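3,4-dihydroxybenzoate decarboxylase (Enterobacter cloacae, PDB 5NY5) catalyses the decarboxylation of 3,4-dihydroxybenzoic acid, and the reverse para-carboxylation of catechols, as a UbiD-family enzyme dependent on prenylated flavin and probably a metal ion. Local coordinates at residues E325-E336 with V354-K363; S393-D402 with S456-V465. All coordinates share one frame; numbering follows the deposited sequence.

Contact 1 of 2, residues E325-E336 with V354-K363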
loop_
_atom_site.group_PDB
_atom_site.type_symbol
_atom_site.label_atom_id
_atom_site.label_comp_id
_atom_site.label_asym_id
_atom_site.label_seq_id
_atom_site.Cartn_x
_atom_site.Cartn_y
_atom_site.Cartn_z
ATOM N N GLU A 325 -33.020 -3.173 -17.636
ATOM C CA GLU A 325 -32.303 -3.781 -18.752
ATOM C C GLU A 325 -32.498 -3.006 -20.050
ATOM O O GLU A 325 -31.642 -3.064 -20.940
ATOM C CB GLU A 325 -32.761 -5.224 -18.933
ATOM C CG GLU A 325 -31.916 -6.038 -19.889
ATOM C CD GLU A 325 -30.625 -6.499 -19.255
ATOM O OE1 GLU A 325 -30.524 -6.434 -18.015
ATOM O OE2 GLU A 325 -29.713 -6.924 -19.991
ATOM N N GLU A 326 -33.615 -2.291 -20.184
ATOM C CA GLU A 326 -33.838 -1.500 -21.388
ATOM C C GLU A 326 -32.745 -0.451 -21.564
ATOM O O GLU A 326 -32.276 -0.212 -22.684
ATOM C CB GLU A 326 -35.221 -0.851 -21.336
ATOM C CG GLU A 326 -35.700 -0.322 -22.670
ATOM C CD GLU A 326 -37.170 -0.604 -22.913
ATOM O OE1 GLU A 326 -37.912 -0.796 -21.926
ATOM O OE2 GLU A 326 -37.580 -0.641 -24.092
ATOM N N HIS A 327 -32.312 0.173 -20.468
ATOM C CA HIS A 327 -31.181 1.091 -20.550
ATOM C C HIS A 327 -29.889 0.343 -20.849
ATOM O O HIS A 327 -29.059 0.819 -21.633
ATOM C CB HIS A 327 -31.050 1.885 -19.253
ATOM C CG HIS A 327 -29.969 2.920 -19.287
ATOM N ND1 HIS A 327 -28.631 2.603 -19.198
ATOM C CD2 HIS A 327 -30.029 4.267 -19.403
ATOM C CE1 HIS A 327 -27.913 3.710 -19.258
ATOM N NE2 HIS A 327 -28.738 4.734 -19.383
ATOM N N THR A 328 -29.699 -0.824 -20.229
ATOM C CA THR A 328 -28.486 -1.603 -20.452
ATOM C C THR A 328 -28.299 -1.934 -21.927
ATOM O O THR A 328 -27.176 -1.896 -22.441
ATOM C CB THR A 328 -28.527 -2.886 -19.621
ATOM O OG1 THR A 328 -28.528 -2.560 -18.227
ATOM C CG2 THR A 328 -27.327 -3.760 -19.934
ATOM N N THR A 329 -29.388 -2.263 -22.624
ATOM C CA THR A 329 -29.292 -2.542 -24.052
ATOM C C THR A 329 -28.900 -1.293 -24.828
ATOM O O THR A 329 -27.930 -1.301 -25.593
ATOM C CB THR A 329 -30.617 -3.092 -24.575
ATOM O OG1 THR A 329 -30.870 -4.374 -23.992
ATOM C CG2 THR A 329 -30.578 -3.227 -26.087
ATOM N N LEU A 330 -29.645 -0.204 -24.634
ATOM C CA LEU A 330 -29.433 0.994 -25.438
ATOM C C LEU A 330 -28.072 1.625 -25.167
ATOM O O LEU A 330 -27.449 2.180 -26.076
ATOM C CB LEU A 330 -30.557 1.997 -25.184
ATOM C CG LEU A 330 -31.955 1.510 -25.578
ATOM C CD1 LEU A 330 -33.012 2.557 -25.269
ATOM C CD2 LEU A 330 -31.992 1.125 -27.048
ATOM N N ALA A 331 -27.591 1.548 -23.927
ATOM C CA ALA A 331 -26.311 2.154 -23.584
ATOM C C ALA A 331 -25.142 1.189 -23.707
ATOM O O ALA A 331 -24.039 1.611 -24.074
ATOM C CB ALA A 331 -26.355 2.718 -22.161
ATOM N N GLY A 332 -25.358 -0.098 -23.425
ATOM C CA GLY A 332 -24.254 -1.041 -23.397
ATOM C C GLY A 332 -23.745 -1.450 -24.761
ATOM O O GLY A 332 -22.543 -1.671 -24.932
ATOM N N LEU A 333 -24.637 -1.575 -25.741
ATOM C CA LEU A 333 -24.196 -1.922 -27.090
ATOM C C LEU A 333 -23.239 -0.892 -27.671
ATOM O O LEU A 333 -22.216 -1.296 -28.250
ATOM C CB LEU A 333 -25.414 -2.143 -27.992
ATOM C CG LEU A 333 -26.203 -3.423 -27.721
ATOM C CD1 LEU A 333 -27.420 -3.509 -28.620
ATOM C CD2 LEU A 333 -25.311 -4.636 -27.914
ATOM N N PRO A 334 -23.484 0.421 -27.564
ATOM C CA PRO A 334 -22.439 1.371 -27.977
ATOM C C PRO A 334 -21.161 1.231 -27.170
ATOM O O PRO A 334 -20.064 1.339 -27.730
ATOM C CB PRO A 334 -23.100 2.738 -27.755
ATOM C CG PRO A 334 -24.550 2.472 -27.798
ATOM C CD PRO A 334 -24.728 1.116 -27.196
ATOM N N THR A 335 -21.280 0.991 -25.863
ATOM C CA THR A 335 -20.098 0.845 -25.020
ATOM C C THR A 335 -19.227 -0.309 -25.496
ATOM O O THR A 335 -18.021 -0.145 -25.707
ATOM C CB THR A 335 -20.518 0.634 -23.566
ATOM O OG1 THR A 335 -21.384 1.699 -23.159
ATOM C CG2 THR A 335 -19.299 0.606 -22.662
ATOM N N GLU A 336 -19.828 -1.484 -25.684
ATOM C CA GLU A 336 -19.064 -2.648 -26.117
ATOM C C GLU A 336 -18.453 -2.434 -27.493
ATOM O O GLU A 336 -17.304 -2.820 -27.737
ATOM C CB GLU A 336 -19.960 -3.883 -26.126
ATOM C CG GLU A 336 -20.595 -4.188 -24.789
ATOM C CD GLU A 336 -21.712 -5.198 -24.895
ATOM O OE1 GLU A 336 -21.880 -5.789 -25.984
ATOM O OE2 GLU A 336 -22.428 -5.400 -23.893
ATOM N N VAL A 354 -16.698 -8.551 -25.189
ATOM C CA VAL A 354 -16.793 -7.555 -24.130
ATOM C C VAL A 354 -18.261 -7.388 -23.770
ATOM O O VAL A 354 -19.133 -7.403 -24.641
ATOM C CB VAL A 354 -16.140 -6.217 -24.552
ATOM C CG1 VAL A 354 -16.639 -5.786 -25.918
ATOM C CG2 VAL A 354 -16.401 -5.128 -23.520
ATOM N N TYR A 355 -18.533 -7.250 -22.476
ATOM C CA TYR A 355 -19.889 -7.112 -21.962
ATOM C C TYR A 355 -19.950 -5.869 -21.091
ATOM O O TYR A 355 -19.221 -5.767 -20.102
ATOM C CB TYR A 355 -20.303 -8.359 -21.167
ATOM C CG TYR A 355 -21.686 -8.305 -20.546
ATOM C CD1 TYR A 355 -22.676 -7.475 -21.055
ATOM C CD2 TYR A 355 -21.998 -9.092 -19.447
ATOM C CE1 TYR A 355 -23.931 -7.428 -20.486
ATOM C CE2 TYR A 355 -23.255 -9.053 -18.873
ATOM C CZ TYR A 355 -24.217 -8.219 -19.398
ATOM O OH TYR A 355 -25.467 -8.174 -18.829
ATOM N N ALA A 356 -20.806 -4.924 -21.468
ATOM C CA ALA A 356 -21.124 -3.784 -20.613
ATOM C C ALA A 356 -22.180 -4.263 -19.630
ATOM O O ALA A 356 -23.383 -4.149 -19.867
ATOM C CB ALA A 356 -21.603 -2.595 -21.437
ATOM N N HIS A 357 -21.711 -4.807 -18.508
ATOM C CA HIS A 357 -22.560 -5.590 -17.622
ATOM C C HIS A 357 -23.791 -4.807 -17.186
ATOM O O HIS A 357 -23.730 -3.600 -16.939
ATOM C CB HIS A 357 -21.765 -6.038 -16.399
ATOM C CG HIS A 357 -22.363 -7.210 -15.689
ATOM N ND1 HIS A 357 -23.550 -7.132 -14.995
ATOM C CD2 HIS A 357 -21.940 -8.489 -15.568
ATOM C CE1 HIS A 357 -23.833 -8.313 -14.477
ATOM N NE2 HIS A 357 -22.871 -9.154 -14.810
ATOM N N THR A 358 -24.921 -5.512 -17.097
ATOM C CA THR A 358 -26.181 -4.880 -16.735
ATOM C C THR A 358 -26.181 -4.370 -15.302
ATOM O O THR A 358 -26.984 -3.494 -14.969
ATOM C CB THR A 358 -27.340 -5.859 -16.952
ATOM O OG1 THR A 358 -28.583 -5.215 -16.647
ATOM C CG2 THR A 358 -27.182 -7.079 -16.066
ATOM N N ALA A 359 -25.300 -4.893 -14.448
ATOM C CA ALA A 359 -25.176 -4.357 -13.099
ATOM C C ALA A 359 -24.593 -2.953 -13.102
ATOM O O ALA A 359 -24.826 -2.195 -12.155
ATOM C CB ALA A 359 -24.320 -5.282 -12.238
ATOM N N GLY A 360 -23.848 -2.592 -14.135
ATOM C CA GLY A 360 -23.384 -1.237 -14.307
ATOM C C GLY A 360 -24.303 -0.372 -15.136
ATOM O O GLY A 360 -23.929 0.751 -15.486
ATOM N N GLY A 361 -25.499 -0.860 -15.459
ATOM C CA GLY A 361 -26.393 -0.131 -16.334
ATOM C C GLY A 361 -25.921 -0.033 -17.765
ATOM O O GLY A 361 -26.435 0.792 -18.520
ATOM N N GLY A 362 -24.959 -0.862 -18.161
ATOM C CA GLY A 362 -24.338 -0.743 -19.462
ATOM C C GLY A 362 -23.253 0.304 -19.558
ATOM O O GLY A 362 -22.753 0.553 -20.660
ATOM N N LYS A 363 -22.867 0.923 -18.446
ATOM C CA LYS A 363 -21.877 1.995 -18.481
ATOM C C LYS A 363 -20.770 1.845 -17.448
ATOM O O LYS A 363 -19.613 2.124 -17.759
ATOM C CB LYS A 363 -22.577 3.356 -18.298
ATOM C CG LYS A 363 -23.567 3.702 -19.402
ATOM C CD LYS A 363 -24.453 4.881 -19.028
ATOM C CE LYS A 363 -23.701 6.197 -19.102
ATOM N NZ LYS A 363 -23.273 6.514 -20.492
HETATM O O HOH W 1 -29.462 -1.801 -15.513
#
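Glu336 of helix 325-336 lies alongside Tyr355, both side chains pointing the same way, with the carboxylate turned 81° from the phenol ring and OE2 at the ring's edge beside CD1. At chi1 -58° the CG of Glu336 lies beside the backbone N, and the chain is extended beyond it, which carries OE2 to the backbone N of Ala356, 3.0 Å away. That bond is nearly straight and comes in on the anti side of the carboxylate, somewhat out of its plane; Arg79 makes a salt bridge to the same OE2. Val354 CG1 packs against Glu336 CB.

In the middle, helix 324-346 packs on strand 351-356, an outermost strand of the sheet in the C-terminal UbiD domain, and on the glycine-rich loop after it. Gly332 CA sits 3.6 Å from Ala356 CB and makes a CH···O contact to Gly362 O, and the backbones here come within 3.9 Å, CA to CA, at Gly332 and Gly362.

Thr358 crosses Glu325 and Thr328 at about right angles. Its hydroxyl OG1 donates to Glu325 OE1 at 2.7 Å, coming from above the carboxylate plane, while Thr328 OG1 lies 3.1 Å from Thr358 OG1; a water joins Thr328 OG1 to Thr358 O. Thr328 CG2 touches the CA and CB of Thr358.

At the other edge of the turn His327 presents its ring edge: ND1 donates to Gly361 O at 2.9 Å, in both the ring and the carbonyl plane, and CE1 touches Lys363 CD. Phe290 stacks on this ring.

With a carbonyl oxygen as its partner, ND1 probably carries a proton, though this does not fix the ring's charge; the shared grip of Ala356 N and Arg79 on Glu336 OE2 would favour a charged carboxylate where the helix meets the strand end.

Contact 2 of 2, residues S393-D402 with S456-V465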
loop_
_atom_site.group_PDB
_atom_site.type_symbol
_atom_site.label_atom_id
_atom_site.label_comp_id
_atom_site.label_asym_id
_atom_site.label_seq_id
_atom_site.Cartn_x
_atom_site.Cartn_y
_atom_site.Cartn_z
ATOM N N SER A 393 -14.899 6.761 -20.667
ATOM C CA SER A 393 -14.444 7.351 -19.413
ATOM C C SER A 393 -15.455 7.198 -18.286
ATOM O O SER A 393 -15.087 7.366 -17.118
ATOM C CB SER A 393 -14.114 8.832 -19.617
ATOM O OG SER A 393 -15.253 9.564 -20.025
ATOM N N GLU A 394 -16.709 6.884 -18.596
ATOM C CA GLU A 394 -17.702 6.678 -17.551
ATOM C C GLU A 394 -17.658 5.275 -16.963
ATOM O O GLU A 394 -18.432 4.980 -16.049
ATOM C CB GLU A 394 -19.098 6.989 -18.090
ATOM C CG GLU A 394 -19.339 8.479 -18.272
ATOM C CD GLU A 394 -20.531 8.783 -19.154
ATOM O OE1 GLU A 394 -21.012 7.863 -19.845
ATOM O OE2 GLU A 394 -20.983 9.946 -19.159
ATOM N N LEU A 395 -16.779 4.413 -17.460
ATOM C CA LEU A 395 -16.538 3.133 -16.817
ATOM C C LEU A 395 -15.892 3.338 -15.453
ATOM O O LEU A 395 -15.129 4.282 -15.238
ATOM C CB LEU A 395 -15.636 2.260 -17.683
ATOM C CG LEU A 395 -16.303 1.448 -18.785
ATOM C CD1 LEU A 395 -15.270 0.996 -19.795
ATOM C CD2 LEU A 395 -17.011 0.253 -18.172
ATOM N N LYS A 396 -16.205 2.438 -14.525
ATOM C CA LYS A 396 -15.626 2.466 -13.190
ATOM C C LYS A 396 -14.726 1.272 -12.917
ATOM O O LYS A 396 -13.596 1.445 -12.463
ATOM C CB LYS A 396 -16.736 2.534 -12.131
ATOM C CG LYS A 396 -16.227 2.702 -10.713
ATOM C CD LYS A 396 -17.369 2.910 -9.754
ATOM C CE LYS A 396 -16.892 3.024 -8.324
ATOM N NZ LYS A 396 -18.038 3.099 -7.385
ATOM N N ASN A 397 -15.193 0.058 -13.189
ATOM C CA ASN A 397 -14.419 -1.140 -12.910
ATOM C C ASN A 397 -14.319 -2.003 -14.159
ATOM O O ASN A 397 -15.206 -1.997 -15.015
ATOM C CB ASN A 397 -15.034 -1.947 -11.765
ATOM C CG ASN A 397 -15.001 -1.200 -10.450
ATOM O OD1 ASN A 397 -14.032 -0.510 -10.142
ATOM N ND2 ASN A 397 -16.064 -1.327 -9.670
ATOM N N ILE A 398 -13.218 -2.740 -14.251
ATOM C CA ILE A 398 -12.975 -3.688 -15.329
ATOM C C ILE A 398 -12.663 -5.039 -14.707
ATOM O O ILE A 398 -11.929 -5.121 -13.718
ATOM C CB ILE A 398 -11.815 -3.236 -16.241
ATOM C CG1 ILE A 398 -12.121 -1.879 -16.875
ATOM C CG2 ILE A 398 -11.532 -4.277 -17.308
ATOM C CD1 ILE A 398 -13.325 -1.889 -17.770
ATOM N N ILE A 399 -13.220 -6.099 -15.284
ATOM C CA ILE A 399 -12.867 -7.462 -14.922
ATOM C C ILE A 399 -12.347 -8.156 -16.170
ATOM O O ILE A 399 -13.009 -8.145 -17.213
ATOM C CB ILE A 399 -14.061 -8.220 -14.317
ATOM C CG1 ILE A 399 -14.486 -7.557 -13.007
ATOM C CG2 ILE A 399 -13.695 -9.668 -14.073
ATOM C CD1 ILE A 399 -15.704 -8.163 -12.374
ATOM N N LEU A 400 -11.158 -8.740 -16.065
ATOM C CA LEU A 400 -10.527 -9.476 -17.150
ATOM C C LEU A 400 -10.669 -10.971 -16.900
ATOM O O LEU A 400 -10.314 -11.456 -15.824
ATOM C CB LEU A 400 -9.047 -9.107 -17.261
ATOM C CG LEU A 400 -8.678 -7.630 -17.402
ATOM C CD1 LEU A 400 -7.226 -7.414 -17.023
ATOM C CD2 LEU A 400 -8.924 -7.164 -18.822
ATOM N N VAL A 401 -11.182 -11.700 -17.891
ATOM C CA VAL A 401 -11.326 -13.147 -17.811
ATOM C C VAL A 401 -10.835 -13.760 -19.117
ATOM O O VAL A 401 -10.672 -13.077 -20.126
ATOM C CB VAL A 401 -12.778 -13.581 -17.525
ATOM C CG1 VAL A 401 -13.252 -13.033 -16.197
ATOM C CG2 VAL A 401 -13.689 -13.120 -18.640
ATOM N N ASP A 402 -10.610 -15.072 -19.085
ATOM C CA ASP A 402 -10.119 -15.808 -20.239
ATOM C C ASP A 402 -11.278 -16.281 -21.116
ATOM O O ASP A 402 -12.454 -16.075 -20.811
ATOM C CB ASP A 402 -9.260 -16.988 -19.794
ATOM C CG ASP A 402 -8.012 -16.553 -19.062
ATOM O OD1 ASP A 402 -7.134 -15.935 -19.700
ATOM O OD2 ASP A 402 -7.906 -16.836 -17.850
ATOM N N SER A 456 -13.895 9.161 -9.065
ATOM C CA SER A 456 -13.918 7.831 -8.482
ATOM C C SER A 456 -12.522 7.233 -8.462
ATOM O O SER A 456 -11.612 7.686 -9.159
ATOM C CB SER A 456 -14.857 6.903 -9.261
ATOM O OG SER A 456 -14.814 5.582 -8.760
ATOM N N CYS A 457 -12.372 6.203 -7.641
ATOM C CA CYS A 457 -11.299 5.241 -7.806
ATOM C C CYS A 457 -11.787 4.173 -8.775
ATOM O O CYS A 457 -12.902 3.665 -8.636
ATOM C CB CYS A 457 -10.906 4.623 -6.466
ATOM S SG CYS A 457 -9.634 3.354 -6.560
ATOM N N LYS A 458 -10.971 3.864 -9.772
ATOM C CA LYS A 458 -11.309 2.869 -10.774
ATOM C C LYS A 458 -10.412 1.658 -10.583
ATOM O O LYS A 458 -9.209 1.799 -10.360
ATOM C CB LYS A 458 -11.165 3.449 -12.180
ATOM C CG LYS A 458 -11.954 4.738 -12.363
ATOM C CD LYS A 458 -12.149 5.099 -13.823
ATOM C CE LYS A 458 -13.066 6.302 -13.963
ATOM N NZ LYS A 458 -13.436 6.557 -15.382
ATOM N N THR A 459 -11.002 0.469 -10.647
ATOM C CA THR A 459 -10.324 -0.754 -10.245
ATOM C C THR A 459 -10.306 -1.745 -11.395
ATOM O O THR A 459 -11.327 -1.962 -12.054
ATOM C CB THR A 459 -11.004 -1.376 -9.019
ATOM O OG1 THR A 459 -11.124 -0.387 -7.990
ATOM C CG2 THR A 459 -10.187 -2.535 -8.489
ATOM N N ILE A 460 -9.148 -2.348 -11.624
ATOM C CA ILE A 460 -8.975 -3.391 -12.624
ATOM C C ILE A 460 -8.790 -4.707 -11.881
ATOM O O ILE A 460 -7.787 -4.904 -11.185
ATOM C CB ILE A 460 -7.786 -3.099 -13.549
ATOM C CG1 ILE A 460 -7.971 -1.752 -14.245
ATOM C CG2 ILE A 460 -7.618 -4.210 -14.564
ATOM C CD1 ILE A 460 -6.781 -1.318 -15.095
ATOM N N PHE A 461 -9.757 -5.608 -12.018
ATOM C CA PHE A 461 -9.660 -6.957 -11.474
ATOM C C PHE A 461 -9.132 -7.868 -12.573
ATOM O O PHE A 461 -9.840 -8.146 -13.546
ATOM C CB PHE A 461 -11.014 -7.446 -10.967
ATOM C CG PHE A 461 -11.577 -6.638 -9.837
ATOM C CD1 PHE A 461 -11.368 -7.017 -8.521
ATOM C CD2 PHE A 461 -12.333 -5.509 -10.087
ATOM C CE1 PHE A 461 -11.895 -6.277 -7.480
ATOM C CE2 PHE A 461 -12.863 -4.767 -9.050
ATOM C CZ PHE A 461 -12.642 -5.152 -7.745
ATOM N N ASP A 462 -7.894 -8.329 -12.426
ATOM C CA ASP A 462 -7.286 -9.226 -13.405
ATOM C C ASP A 462 -7.539 -10.661 -12.961
ATOM O O ASP A 462 -6.829 -11.197 -12.110
ATOM C CB ASP A 462 -5.797 -8.942 -13.560
ATOM C CG ASP A 462 -5.121 -9.890 -14.532
ATOM O OD1 ASP A 462 -3.885 -10.033 -14.454
ATOM O OD2 ASP A 462 -5.820 -10.497 -15.371
ATOM N N CYS A 463 -8.554 -11.290 -13.551
ATOM C CA CYS A 463 -8.896 -12.670 -13.250
ATOM C C CYS A 463 -8.468 -13.623 -14.352
ATOM O O CYS A 463 -9.038 -14.710 -14.479
ATOM C CB CYS A 463 -10.395 -12.802 -12.996
ATOM S SG CYS A 463 -10.985 -11.700 -11.723
ATOM N N THR A 464 -7.489 -13.231 -15.159
ATOM C CA THR A 464 -6.941 -14.105 -16.181
ATOM C C THR A 464 -5.822 -14.945 -15.586
ATOM O O THR A 464 -5.102 -14.510 -14.687
ATOM C CB THR A 464 -6.420 -13.301 -17.377
ATOM O OG1 THR A 464 -5.251 -12.564 -17.000
ATOM C CG2 THR A 464 -7.479 -12.333 -17.860
ATOM N N VAL A 465 -5.699 -16.164 -16.084
ATOM C CA VAL A 465 -4.641 -17.060 -15.614
ATOM C C VAL A 465 -3.300 -16.553 -16.129
ATOM O O VAL A 465 -3.170 -16.277 -17.333
ATOM C CB VAL A 465 -4.908 -18.487 -16.088
ATOM C CG1 VAL A 465 -3.836 -19.429 -15.576
ATOM C CG2 VAL A 465 -6.278 -18.939 -15.640
HETATM O O HOH W 2 -12.831 1.301 -7.420
HETATM O O HOH W 3 -9.987 -16.391 -16.552
#
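With chi1 at -65° the CG of Asn397 lies beside its backbone N, and OD1 reaches across to Thr459 N, 3.2 Å away, while Lys458, extended beyond CG, runs alongside the loop that leads into strand 397-401 to bring NZ 2.8 Å from Leu395 O. These groups open a parallel pairing of strands 397-401 and 456-462, neighbours in the five-stranded mixed sheet of the C-terminal domain. Thr459 N approaches OD1 in the carbonyl plane and makes a weak second bond to Lys396 O. The ammonium of Lys458 meets Leu395 O almost end-on and is also bonded to Arg434 O.

The regular ladder follows: Ile398 N to Thr459 O, Phe461 N to Ile398 O at 2.8 Å, and Leu400 N to Phe461 O, all close to straight. Asn397, Ile399, Thr459 and Phe461 share one face of the sheet. Phe461 carries Thr459 CG2 over one side of its ring and has Ile398 O at its edge, and its CB meets Ile399 CG1 at 4.0 Å. Helix 410-419 covers Ile399. On the reverse face Leu400 CD1 packs against Ile460 CG2 and the side chain of Asp462, with helix 380-391 packed on that face.

Lys396 stretches past Ser456, its CE 3.3 Å from OG, to a salt bridge with Asp439; the same ammonium bonds to backbone oxygens of Thr418 and Met421 of a second subunit.

Beyond Asp462 the regular pairing gives way. Asp462 OD2 accepts from Thr464 N in an Asx turn and, through its syn lone pair, from Thr464 OG1. Leu400 O takes Cys463 N at a bent 132°. Asp402 then crosses Thr464 at about a right angle, and its OD2 receives Val465 N on the syn lone pair, 2.9 Å away with an N-H···O angle of 165°.

How the contacts relate
Contacts 1 and 2 belong to one sheet and follow each other along the chain, their centres about 15 Å apart. Strand 365-370 lies between them, pairing with strand 351-356 on one side and 397-401 on the other. They meet directly where Lys363 NZ forms a 2.7 Å salt bridge with Glu394 OE1 and Lys363 O packs 3.2 Å from Leu395 CD2. Contact 1 is the nearer to the cofactor site: side chains of Glu336 and His327 are about 8 Å from those of Phe222 and Arg171 respectively, which bind prenylated FMN when present; this model has none. In contact 2, Ser393 remains about 12 Å from Glu223, side chain to side chain. Both contacts touch the second subunit.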